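Local coordinates for protein NalD (Pseudomonas aeruginosa PAO1, PDB 5DAJ) that represses transcription of the MexAB-OprM multidrug efflux pump as a secondary, TetR-family regulator, probably by binding DNA, and is relieved of this role by novobiocin, at residues A[16-21]-A[38-43]; A[26-31]-A[120-125]; A[63-68]-A[106-111]; A[86-91]-A[141-146]. All blocks are in the same frame, centred on the assembly; numbering follows the deposited sequence.

From the N terminus, contact 1 closes the shortest loop, returning residues 38-43 to helix 6-26 within the DNA-binding domain. Contact 2 opens at 26-31, before contact 1 has closed, so the two cross; it closes at 120-125 and ties the domain's first interhelical loop to the start of helix 123-145. Contact 3 falls wholly within that span and joins the loop after helix 54-63 to helix 103-114. Contact 4 opens at 86-91 and closes at 141-146, crossing contacts 2 and 3, far into the C-terminal domain. Contact 3 touches the other three, whereas contacts 1 and 4 have centres about 40 Å apart.

Contact 1. Residues A[16-21]-A[38-43]; sequences LLAAEE and RAAGVT
Backbone torsions set up the meeting of Ala-18 with Ala-39 and Ala-40, since an alanine methyl has no rotamer of its own. Ala-18 lies mid-helix and its CB bond is directed at residues 38-43. At Ala-40 psi has relaxed to -7°, and at Gly-41 phi turns positive, 71°, so that the chain leaves the helix in a Schellman motif just beyond the contact; Gly-41 N still reaches back to Arg-38 O at 3.2 Å. Ala-39 also directs its methyl at the facing helix, while that of Ala-40 comes off beside it. The CB of Ala-18 faces both, 3.7 Å from Ala-40 CB and 4.3 Å from Ala-39 CB. It also rests against the backbone joining them, with the N of Ala-40 at 3.9 Å from Ala-18 CB.

Helix 33-40 begins the predicted helix-turn-helix of residues 32-51, and Thr-43, whose OG1 caps Ala-46 N, starts its second helix, by analogy with the TetR family the one that reads DNA. Around the other flanks of 16-21, Leu-16 and Ala-19 pack on Leu-57 of helix 54-63, and Glu-20 forms salt bridges with Lys-104 and Arg-107 of helix 103-114.

The side chains that meet are apolar and the smallest that carry a CB: the CA atoms of Ala-18 and Ala-40 come to 5.3 Å. The hold is van der Waals, with no side-chain polar bond across it, and its chemistry implies close seating of helix 6-26 against the end of helix 33-40 rather than a polar lock.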
# COMPACT_ATOMS: atom_id res chain seq x y z
N LEU A 16 -24.42 -6.17 2.90
CA LEU A 16 -23.10 -5.51 2.97
C LEU A 16 -22.37 -5.80 4.27
O LEU A 16 -21.14 -5.97 4.27
CB LEU A 16 -23.21 -3.99 2.75
CG LEU A 16 -23.62 -3.57 1.33
CD1 LEU A 16 -23.87 -2.07 1.28
CD2 LEU A 16 -22.56 -3.95 0.30
N LEU A 17 -23.12 -5.81 5.37
CA LEU A 17 -22.54 -6.15 6.67
C LEU A 17 -22.01 -7.59 6.70
O LEU A 17 -20.91 -7.84 7.20
CB LEU A 17 -23.56 -5.96 7.79
CG LEU A 17 -23.72 -4.52 8.32
CD1 LEU A 17 -24.89 -4.46 9.29
CD2 LEU A 17 -22.44 -4.02 8.99
N ALA A 18 -22.81 -8.51 6.17
CA ALA A 18 -22.42 -9.92 6.03
C ALA A 18 -21.16 -10.10 5.20
O ALA A 18 -20.20 -10.75 5.64
CB ALA A 18 -23.55 -10.72 5.41
N ALA A 19 -21.14 -9.46 4.04
CA ALA A 19 -19.97 -9.47 3.16
C ALA A 19 -18.72 -8.86 3.83
O ALA A 19 -17.61 -9.37 3.65
CB ALA A 19 -20.28 -8.72 1.87
N GLU A 20 -18.92 -7.75 4.54
CA GLU A 20 -17.84 -7.07 5.28
C GLU A 20 -17.18 -8.05 6.24
O GLU A 20 -15.96 -8.21 6.23
CB GLU A 20 -18.38 -5.85 6.02
CG GLU A 20 -17.35 -5.04 6.80
CD GLU A 20 -17.97 -3.92 7.62
OE1 GLU A 20 -18.95 -3.30 7.16
OE2 GLU A 20 -17.48 -3.66 8.74
N GLU A 21 -17.99 -8.73 7.05
CA GLU A 21 -17.49 -9.73 8.01
C GLU A 21 -16.79 -10.91 7.31
O GLU A 21 -15.69 -11.33 7.72
CB GLU A 21 -18.66 -10.21 8.88
CG GLU A 21 -18.45 -11.22 9.95
CD GLU A 21 -19.67 -12.11 10.17
OE1 GLU A 21 -19.78 -13.26 9.63
OE2 GLU A 21 -20.56 -11.63 10.88
N ARG A 38 -26.23 -16.54 2.36
CA ARG A 38 -26.50 -17.43 3.49
C ARG A 38 -26.21 -16.76 4.82
O ARG A 38 -27.04 -16.79 5.73
CB ARG A 38 -25.71 -18.72 3.35
CG ARG A 38 -26.20 -19.86 4.24
CD ARG A 38 -25.70 -21.23 3.81
NE ARG A 38 -24.23 -21.27 3.79
CZ ARG A 38 -23.45 -21.33 2.70
NH1 ARG A 38 -23.95 -21.40 1.46
NH2 ARG A 38 -22.13 -21.35 2.87
N ALA A 39 -25.05 -16.11 4.92
CA ALA A 39 -24.65 -15.37 6.13
C ALA A 39 -25.54 -14.16 6.44
O ALA A 39 -25.64 -13.74 7.59
CB ALA A 39 -23.20 -14.93 6.02
N ALA A 40 -26.15 -13.59 5.41
CA ALA A 40 -27.06 -12.45 5.55
C ALA A 40 -28.51 -12.84 5.84
O ALA A 40 -29.34 -11.97 6.12
CB ALA A 40 -27.01 -11.59 4.29
N GLY A 41 -28.81 -14.14 5.79
CA GLY A 41 -30.17 -14.64 6.01
C GLY A 41 -31.08 -14.28 4.85
O GLY A 41 -32.18 -13.77 5.05
N VAL A 42 -30.61 -14.56 3.65
CA VAL A 42 -31.20 -14.05 2.42
C VAL A 42 -30.95 -15.04 1.28
O VAL A 42 -30.04 -15.86 1.34
CB VAL A 42 -30.63 -12.62 2.13
CG1 VAL A 42 -30.26 -12.38 0.67
CG2 VAL A 42 -31.61 -11.55 2.60
N THR A 43 -31.77 -14.95 0.23
CA THR A 43 -31.63 -15.81 -0.96
C THR A 43 -30.49 -15.33 -1.86
O THR A 43 -30.24 -14.12 -1.98
CB THR A 43 -32.91 -15.85 -1.82
OG1 THR A 43 -33.20 -14.53 -2.34
CG2 THR A 43 -34.09 -16.33 -0.99

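Contact 2. Residues A[26-31]-A[120-125]; sequences KGVSHT and EELREA
Val-28 and Leu-122 point at each other tip to tip, each with its CB bond directed across the gap. In Val-28 the branch that does the touching is CG1, set anti to the backbone N (chi1 172°); it faces both methyls of the leucine, lying 4.0 Å from CD2 and 4.1 Å from CD1 of Leu-122. Beside this pair Glu-121 extends its carboxylate toward the loop, where OE2 is 4.5 Å from the CA of Ser-29, a loose approach.

Val-28 begins a type I turn that ends at Thr-31, after Gly-27 has left helix 6-26 with positive phi. Two bonds tie the turn to the residues before it: Thr-31 OG1 donates to Gly-27 O at 2.6 Å, tilted 23° from the carbonyl plane, and Lys-26 NZ donates to His-30 O at 3.0 Å. Lys-54 ties the two segments together by bonding to the carbonyl oxygens of Val-28 and Thr-31 and forming a salt bridge with Glu-121 OE2. The second subunit also meets this loop: Glu-117 of the second subunit accepts from Ser-29 N, and the Ser-29 residues of the two chains pack together.

A small methyl contact is therefore flanked by a shared lysine. That one ammonium group serves two carbonyls and a carboxylate, and its charge would probably favour an ionised Glu-121; through this lysine the DNA-binding domain is tied to the start of helix 123-145, beside the dimer interface.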
# COMPACT_ATOMS: atom_id res chain seq x y z
N LYS A 26 -12.31 -14.31 5.65
CA LYS A 26 -11.94 -15.32 4.64
C LYS A 26 -11.11 -14.78 3.47
O LYS A 26 -10.42 -15.54 2.80
CB LYS A 26 -13.21 -15.96 4.06
CG LYS A 26 -13.93 -16.90 5.02
CD LYS A 26 -15.43 -17.01 4.71
CE LYS A 26 -15.72 -17.44 3.27
NZ LYS A 26 -15.27 -18.82 2.97
N GLY A 27 -11.22 -13.48 3.23
CA GLY A 27 -10.69 -12.88 2.00
C GLY A 27 -11.78 -12.82 0.94
O GLY A 27 -12.75 -13.57 1.00
N VAL A 28 -11.60 -11.94 -0.04
CA VAL A 28 -12.62 -11.71 -1.08
C VAL A 28 -12.72 -12.87 -2.07
O VAL A 28 -13.82 -13.28 -2.44
CB VAL A 28 -12.36 -10.38 -1.83
CG1 VAL A 28 -13.28 -10.23 -3.05
CG2 VAL A 28 -12.58 -9.20 -0.90
N SER A 29 -11.57 -13.38 -2.52
CA SER A 29 -11.50 -14.51 -3.47
C SER A 29 -12.26 -15.73 -2.98
O SER A 29 -13.09 -16.30 -3.70
CB SER A 29 -10.05 -14.91 -3.72
OG SER A 29 -9.38 -13.93 -4.48
N HIS A 30 -11.97 -16.11 -1.74
CA HIS A 30 -12.58 -17.27 -1.07
C HIS A 30 -13.98 -17.00 -0.49
O HIS A 30 -14.52 -17.84 0.23
CB HIS A 30 -11.63 -17.80 0.03
CG HIS A 30 -10.35 -18.37 -0.51
ND1 HIS A 30 -10.31 -19.43 -1.39
CD2 HIS A 30 -9.06 -18.02 -0.28
CE1 HIS A 30 -9.05 -19.71 -1.68
NE2 HIS A 30 -8.28 -18.87 -1.02
N THR A 31 -14.55 -15.83 -0.78
CA THR A 31 -15.92 -15.49 -0.39
C THR A 31 -16.80 -15.38 -1.63
O THR A 31 -16.56 -14.53 -2.50
CB THR A 31 -16.00 -14.17 0.39
OG1 THR A 31 -15.16 -14.25 1.54
CG2 THR A 31 -17.44 -13.88 0.84
N GLU A 120 -9.19 -10.30 -12.71
CA GLU A 120 -10.25 -9.91 -13.66
C GLU A 120 -11.63 -9.75 -13.00
O GLU A 120 -12.33 -8.79 -13.29
CB GLU A 120 -10.37 -10.92 -14.81
CG GLU A 120 -11.21 -10.44 -15.98
CD GLU A 120 -10.39 -9.68 -17.02
OE1 GLU A 120 -9.55 -10.31 -17.69
OE2 GLU A 120 -10.60 -8.46 -17.16
N GLU A 121 -12.01 -10.67 -12.12
CA GLU A 121 -13.35 -10.64 -11.51
C GLU A 121 -13.61 -9.38 -10.66
O GLU A 121 -14.76 -9.04 -10.42
CB GLU A 121 -13.69 -11.94 -10.74
CG GLU A 121 -13.22 -12.03 -9.29
CD GLU A 121 -13.84 -13.21 -8.52
OE1 GLU A 121 -14.81 -13.84 -9.01
OE2 GLU A 121 -13.34 -13.51 -7.40
N LEU A 122 -12.54 -8.70 -10.23
CA LEU A 122 -12.64 -7.40 -9.55
C LEU A 122 -12.13 -6.22 -10.40
O LEU A 122 -11.72 -5.19 -9.86
CB LEU A 122 -11.91 -7.45 -8.20
CG LEU A 122 -12.63 -8.25 -7.11
CD1 LEU A 122 -11.89 -9.55 -6.81
CD2 LEU A 122 -12.76 -7.43 -5.85
N ARG A 123 -12.18 -6.36 -11.72
CA ARG A 123 -11.74 -5.31 -12.65
C ARG A 123 -12.46 -3.99 -12.39
O ARG A 123 -11.83 -2.94 -12.27
CB ARG A 123 -11.99 -5.72 -14.10
CG ARG A 123 -11.26 -4.88 -15.14
CD ARG A 123 -9.91 -5.49 -15.48
NE ARG A 123 -9.22 -4.76 -16.54
CZ ARG A 123 -8.07 -5.13 -17.09
NH1 ARG A 123 -7.44 -6.24 -16.69
NH2 ARG A 123 -7.53 -4.39 -18.06
N GLU A 124 -13.79 -4.06 -12.29
CA GLU A 124 -14.66 -2.89 -12.06
C GLU A 124 -14.29 -2.13 -10.79
O GLU A 124 -14.28 -0.89 -10.77
CB GLU A 124 -16.12 -3.33 -11.97
CG GLU A 124 -17.12 -2.19 -11.73
CD GLU A 124 -18.53 -2.68 -11.48
OE1 GLU A 124 -18.90 -3.81 -11.90
OE2 GLU A 124 -19.30 -1.92 -10.86
N ALA A 125 -14.01 -2.88 -9.73
CA ALA A 125 -13.64 -2.30 -8.44
C ALA A 125 -12.32 -1.55 -8.48
O ALA A 125 -12.20 -0.45 -7.93
CB ALA A 125 -13.57 -3.38 -7.38

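Contact 3. Residues A[63-68]-A[106-111]; sequences NQVRLP and RRILTI
The junction between the DNA-binding and C-terminal domains of this TetR-type fold is where Val-65 and Gln-64 meet Ile-108: the loop after helix 54-63 passes over helix 103-114. Val-65 contributes most from its side, its CB bond directed at the helix. It and Ile-108 slide past each other in opposite directions, which puts Val-65 CG2 3.9 Å from Ile-108 CD1. The same CD1 is approached by the amide end of Gln-64, whose NE2 lies 3.7 Å away. Gln-64 crosses Ile-108 at about a right angle; its chain, extended beyond CG (chi2 174°), carries the amide to the helix although its CB bond does not aim there. NE2 itself donates to the carbonyl oxygen of Met-61.

Ile-108 reaches out through CG1, anti to its own carbonyl carbon (chi1 -71°), and is buried with further cover from Met-61 and Leu-62. One residue on, Leu-109 touches Val-65 more lightly and packs behind on Phe-174 and Leu-178 of helix 159-179. Loop 63-68 is thereby joined through helix 103-114 to the body of the C-terminal domain. Within that helix Arg-106 O accepts twice from Thr-110: from N at 2.9 Å, and from OG1 at 2.8 Å, the hydroxyl lying above the carbonyl plane.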
# COMPACT_ATOMS: atom_id res chain seq x y z
N ASN A 63 -17.86 2.55 -1.06
CA ASN A 63 -18.59 3.83 -1.11
C ASN A 63 -19.13 4.30 0.23
O ASN A 63 -19.20 5.50 0.47
CB ASN A 63 -19.78 3.75 -2.08
CG ASN A 63 -19.38 3.91 -3.52
OD1 ASN A 63 -18.22 4.17 -3.85
ND2 ASN A 63 -20.37 3.76 -4.40
N GLN A 64 -19.49 3.34 1.10
CA GLN A 64 -19.94 3.64 2.47
C GLN A 64 -18.90 4.45 3.27
O GLN A 64 -19.25 5.12 4.23
CB GLN A 64 -20.23 2.34 3.25
CG GLN A 64 -21.34 1.44 2.69
CD GLN A 64 -21.46 0.11 3.43
OE1 GLN A 64 -22.51 -0.20 4.00
NE2 GLN A 64 -20.39 -0.68 3.42
N VAL A 65 -17.64 4.38 2.84
CA VAL A 65 -16.47 4.88 3.57
C VAL A 65 -15.66 5.98 2.85
O VAL A 65 -14.78 6.61 3.45
CB VAL A 65 -15.61 3.65 3.96
CG1 VAL A 65 -14.10 3.85 3.79
CG2 VAL A 65 -15.97 3.22 5.37
N ARG A 66 -15.98 6.27 1.59
CA ARG A 66 -15.30 7.29 0.78
C ARG A 66 -15.90 8.70 0.78
O ARG A 66 -17.09 8.84 0.68
CB ARG A 66 -15.35 6.87 -0.67
CG ARG A 66 -14.32 5.87 -1.12
CD ARG A 66 -14.43 5.76 -2.62
NE ARG A 66 -13.96 4.50 -3.16
CZ ARG A 66 -14.69 3.74 -3.97
NH1 ARG A 66 -15.90 4.12 -4.30
NH2 ARG A 66 -14.20 2.61 -4.42
N LEU A 67 -15.07 9.74 0.85
CA LEU A 67 -15.58 11.13 0.79
C LEU A 67 -16.02 11.44 -0.64
O LEU A 67 -15.26 11.20 -1.58
CB LEU A 67 -14.52 12.19 1.23
CG LEU A 67 -14.41 12.48 2.73
CD1 LEU A 67 -13.10 13.18 3.06
CD2 LEU A 67 -15.59 13.30 3.22
N PRO A 68 -17.24 11.99 -0.80
CA PRO A 68 -17.66 12.38 -2.15
C PRO A 68 -16.89 13.61 -2.67
O PRO A 68 -16.51 14.47 -1.87
CB PRO A 68 -19.16 12.68 -1.98
CG PRO A 68 -19.32 13.06 -0.55
CD PRO A 68 -18.25 12.34 0.22
N ARG A 106 -12.00 1.32 9.28
CA ARG A 106 -10.84 0.46 9.54
C ARG A 106 -11.08 -0.93 8.94
O ARG A 106 -10.25 -1.41 8.18
CB ARG A 106 -10.55 0.35 11.04
CG ARG A 106 -9.27 -0.39 11.39
CD ARG A 106 -9.22 -0.77 12.85
NE ARG A 106 -9.73 0.30 13.72
CZ ARG A 106 -10.68 0.18 14.65
NH1 ARG A 106 -11.26 -1.00 14.93
NH2 ARG A 106 -11.05 1.25 15.34
N ARG A 107 -12.23 -1.52 9.26
CA ARG A 107 -12.58 -2.87 8.77
C ARG A 107 -12.58 -2.96 7.23
O ARG A 107 -11.93 -3.84 6.66
CB ARG A 107 -13.94 -3.32 9.32
CG ARG A 107 -13.94 -3.60 10.82
CD ARG A 107 -15.34 -3.80 11.40
NE ARG A 107 -16.10 -4.84 10.71
CZ ARG A 107 -16.08 -6.15 10.98
NH1 ARG A 107 -15.34 -6.65 11.96
NH2 ARG A 107 -16.82 -6.99 10.26
N ILE A 108 -13.27 -2.03 6.59
CA ILE A 108 -13.40 -2.02 5.13
C ILE A 108 -12.06 -1.74 4.43
O ILE A 108 -11.76 -2.37 3.41
CB ILE A 108 -14.48 -1.01 4.67
CG1 ILE A 108 -15.87 -1.56 5.04
CG2 ILE A 108 -14.41 -0.78 3.16
CD1 ILE A 108 -17.00 -0.55 4.92
N LEU A 109 -11.28 -0.81 4.96
CA LEU A 109 -9.96 -0.52 4.37
C LEU A 109 -8.97 -1.65 4.57
O LEU A 109 -8.12 -1.88 3.70
CB LEU A 109 -9.37 0.79 4.89
CG LEU A 109 -10.07 2.06 4.41
CD1 LEU A 109 -9.38 3.25 5.03
CD2 LEU A 109 -10.05 2.21 2.90
N THR A 110 -9.08 -2.38 5.69
CA THR A 110 -8.26 -3.58 5.90
C THR A 110 -8.62 -4.61 4.84
O THR A 110 -7.75 -5.31 4.32
CB THR A 110 -8.47 -4.22 7.34
OG1 THR A 110 -8.24 -3.28 8.38
CG2 THR A 110 -7.58 -5.42 7.66
N ILE A 111 -9.90 -4.70 4.48
CA ILE A 111 -10.31 -5.58 3.38
C ILE A 111 -9.64 -5.15 2.07
O ILE A 111 -9.02 -5.97 1.38
CB ILE A 111 -11.83 -5.62 3.17
CG1 ILE A 111 -12.52 -6.31 4.34
CG2 ILE A 111 -12.17 -6.34 1.88
CD1 ILE A 111 -14.01 -6.05 4.40

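Contact 4. Residues A[86-91]-A[141-146]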
# COMPACT_ATOMS: atom_id res chain seq x y z
N ARG A 86 -3.15 24.59 4.60
CA ARG A 86 -3.44 24.16 5.97
C ARG A 86 -4.64 23.20 6.00
O ARG A 86 -4.64 22.20 6.72
CB ARG A 86 -3.78 25.37 6.86
CG ARG A 86 -3.98 25.05 8.35
CD ARG A 86 -2.79 24.34 8.98
NE ARG A 86 -3.02 24.06 10.40
CZ ARG A 86 -2.08 23.73 11.28
NH1 ARG A 86 -0.79 23.65 10.93
NH2 ARG A 86 -2.43 23.50 12.54
N SER A 87 -5.68 23.54 5.24
CA SER A 87 -6.87 22.68 5.13
C SER A 87 -6.48 21.29 4.62
O SER A 87 -7.02 20.27 5.09
CB SER A 87 -7.91 23.29 4.18
OG SER A 87 -8.31 24.58 4.62
N LEU A 88 -5.56 21.26 3.66
CA LEU A 88 -5.06 19.99 3.11
C LEU A 88 -4.34 19.17 4.18
O LEU A 88 -4.59 17.96 4.30
CB LEU A 88 -4.12 20.25 1.93
CG LEU A 88 -3.45 19.00 1.34
CD1 LEU A 88 -4.48 18.00 0.83
CD2 LEU A 88 -2.49 19.40 0.23
N TYR A 89 -3.47 19.83 4.95
CA TYR A 89 -2.80 19.19 6.09
C TYR A 89 -3.82 18.64 7.09
O TYR A 89 -3.76 17.47 7.47
CB TYR A 89 -1.86 20.17 6.80
CG TYR A 89 -1.33 19.66 8.12
CD1 TYR A 89 -0.26 18.78 8.16
CD2 TYR A 89 -1.91 20.05 9.32
CE1 TYR A 89 0.22 18.30 9.37
CE2 TYR A 89 -1.44 19.58 10.54
CZ TYR A 89 -0.36 18.71 10.55
OH TYR A 89 0.10 18.23 11.75
N ASP A 90 -4.77 19.49 7.48
CA ASP A 90 -5.87 19.10 8.39
C ASP A 90 -6.63 17.88 7.88
O ASP A 90 -6.88 16.93 8.62
CB ASP A 90 -6.87 20.25 8.58
CG ASP A 90 -6.33 21.37 9.47
OD1 ASP A 90 -5.34 21.17 10.20
OD2 ASP A 90 -6.92 22.47 9.46
N LEU A 91 -6.99 17.91 6.60
CA LEU A 91 -7.69 16.79 5.96
C LEU A 91 -6.90 15.48 6.06
O LEU A 91 -7.46 14.42 6.38
CB LEU A 91 -7.99 17.10 4.50
CG LEU A 91 -8.68 15.97 3.72
CD1 LEU A 91 -10.13 15.78 4.15
CD2 LEU A 91 -8.61 16.23 2.22
N GLU A 141 -2.96 18.50 -6.90
CA GLU A 141 -2.17 19.09 -7.98
C GLU A 141 -2.65 20.51 -8.28
O GLU A 141 -1.87 21.46 -8.27
CB GLU A 141 -2.26 18.23 -9.24
CG GLU A 141 -1.17 18.50 -10.27
CD GLU A 141 -1.08 17.43 -11.36
OE1 GLU A 141 -1.63 16.32 -11.17
OE2 GLU A 141 -0.47 17.71 -12.41
N GLN A 142 -3.96 20.64 -8.49
CA GLN A 142 -4.60 21.94 -8.74
C GLN A 142 -4.38 22.92 -7.59
O GLN A 142 -4.10 24.09 -7.82
CB GLN A 142 -6.09 21.75 -8.99
CG GLN A 142 -6.85 23.02 -9.35
CD GLN A 142 -8.35 22.95 -9.08
OE1 GLN A 142 -8.95 23.94 -8.65
NE2 GLN A 142 -8.96 21.80 -9.34
N LEU A 143 -4.51 22.43 -6.36
CA LEU A 143 -4.26 23.24 -5.16
C LEU A 143 -2.83 23.77 -5.12
O LEU A 143 -2.61 24.97 -4.97
CB LEU A 143 -4.58 22.44 -3.89
CG LEU A 143 -4.11 22.99 -2.54
CD1 LEU A 143 -4.51 24.44 -2.34
CD2 LEU A 143 -4.68 22.16 -1.41
N PHE A 144 -1.85 22.88 -5.26
CA PHE A 144 -0.43 23.27 -5.31
C PHE A 144 -0.12 24.18 -6.51
O PHE A 144 0.82 24.97 -6.45
CB PHE A 144 0.48 22.04 -5.37
CG PHE A 144 0.56 21.28 -4.08
CD1 PHE A 144 1.07 21.87 -2.93
CD2 PHE A 144 0.16 19.95 -4.03
CE1 PHE A 144 1.14 21.15 -1.75
CE2 PHE A 144 0.23 19.24 -2.86
CZ PHE A 144 0.72 19.84 -1.71
N ALA A 145 -0.89 24.04 -7.58
CA ALA A 145 -0.69 24.81 -8.82
C ALA A 145 -1.19 26.25 -8.78
O ALA A 145 -0.85 27.05 -9.66
CB ALA A 145 -1.35 24.08 -9.99
N ARG A 146 -2.01 26.60 -7.78
CA ARG A 146 -2.48 27.98 -7.61
C ARG A 146 -1.31 28.90 -7.29
O ARG A 146 -0.39 28.50 -6.58
CB ARG A 146 -3.50 28.11 -6.47
CG ARG A 146 -4.76 27.29 -6.64
CD ARG A 146 -5.72 27.42 -5.48
NE ARG A 146 -6.70 26.35 -5.47
CZ ARG A 146 -7.45 25.99 -4.42
NH1 ARG A 146 -7.36 26.65 -3.26
NH2 ARG A 146 -8.30 24.97 -4.54
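Leu-88 packs against Leu-143 and Phe-144 in the all-helical C-terminal domain of the TetR fold, where helix 84-101 lies against the end of helix 123-145. One methyl of Leu-88 does most of the touching: CD2 is 3.9 Å from Leu-143 CD2 and 3.8 Å from Phe-144 CZ. Leu-143 CD2 also reaches back to the CB of Leu-88, at 3.9 Å, as the two leucines cross obliquely. Both have CG anti to the backbone N (chi1 176° and 168°), which carries each side chain toward the facing helix. Phe-144 lies at about a right angle to Leu-88 and comes in with the far end of its ring, CZ and CE2, this ring end, not the CB bond, being what comes near.

In the next shell, Leu-85 covers both Leu-143 and Phe-144, Pro-159 backs the phenylalanine, and Leu-76 and Leu-166 lie against Leu-88, so helices 69-76 and 159-179 complete this hydrophobic cluster. Farther out, Glu-141 forms a salt bridge with Arg-164 of helix 159-179. At the end of helix 123-145 the guanidinium of Arg-146 lies over the other methyl of Leu-143, with CD1 3.7 Å above its plane and toward the rim.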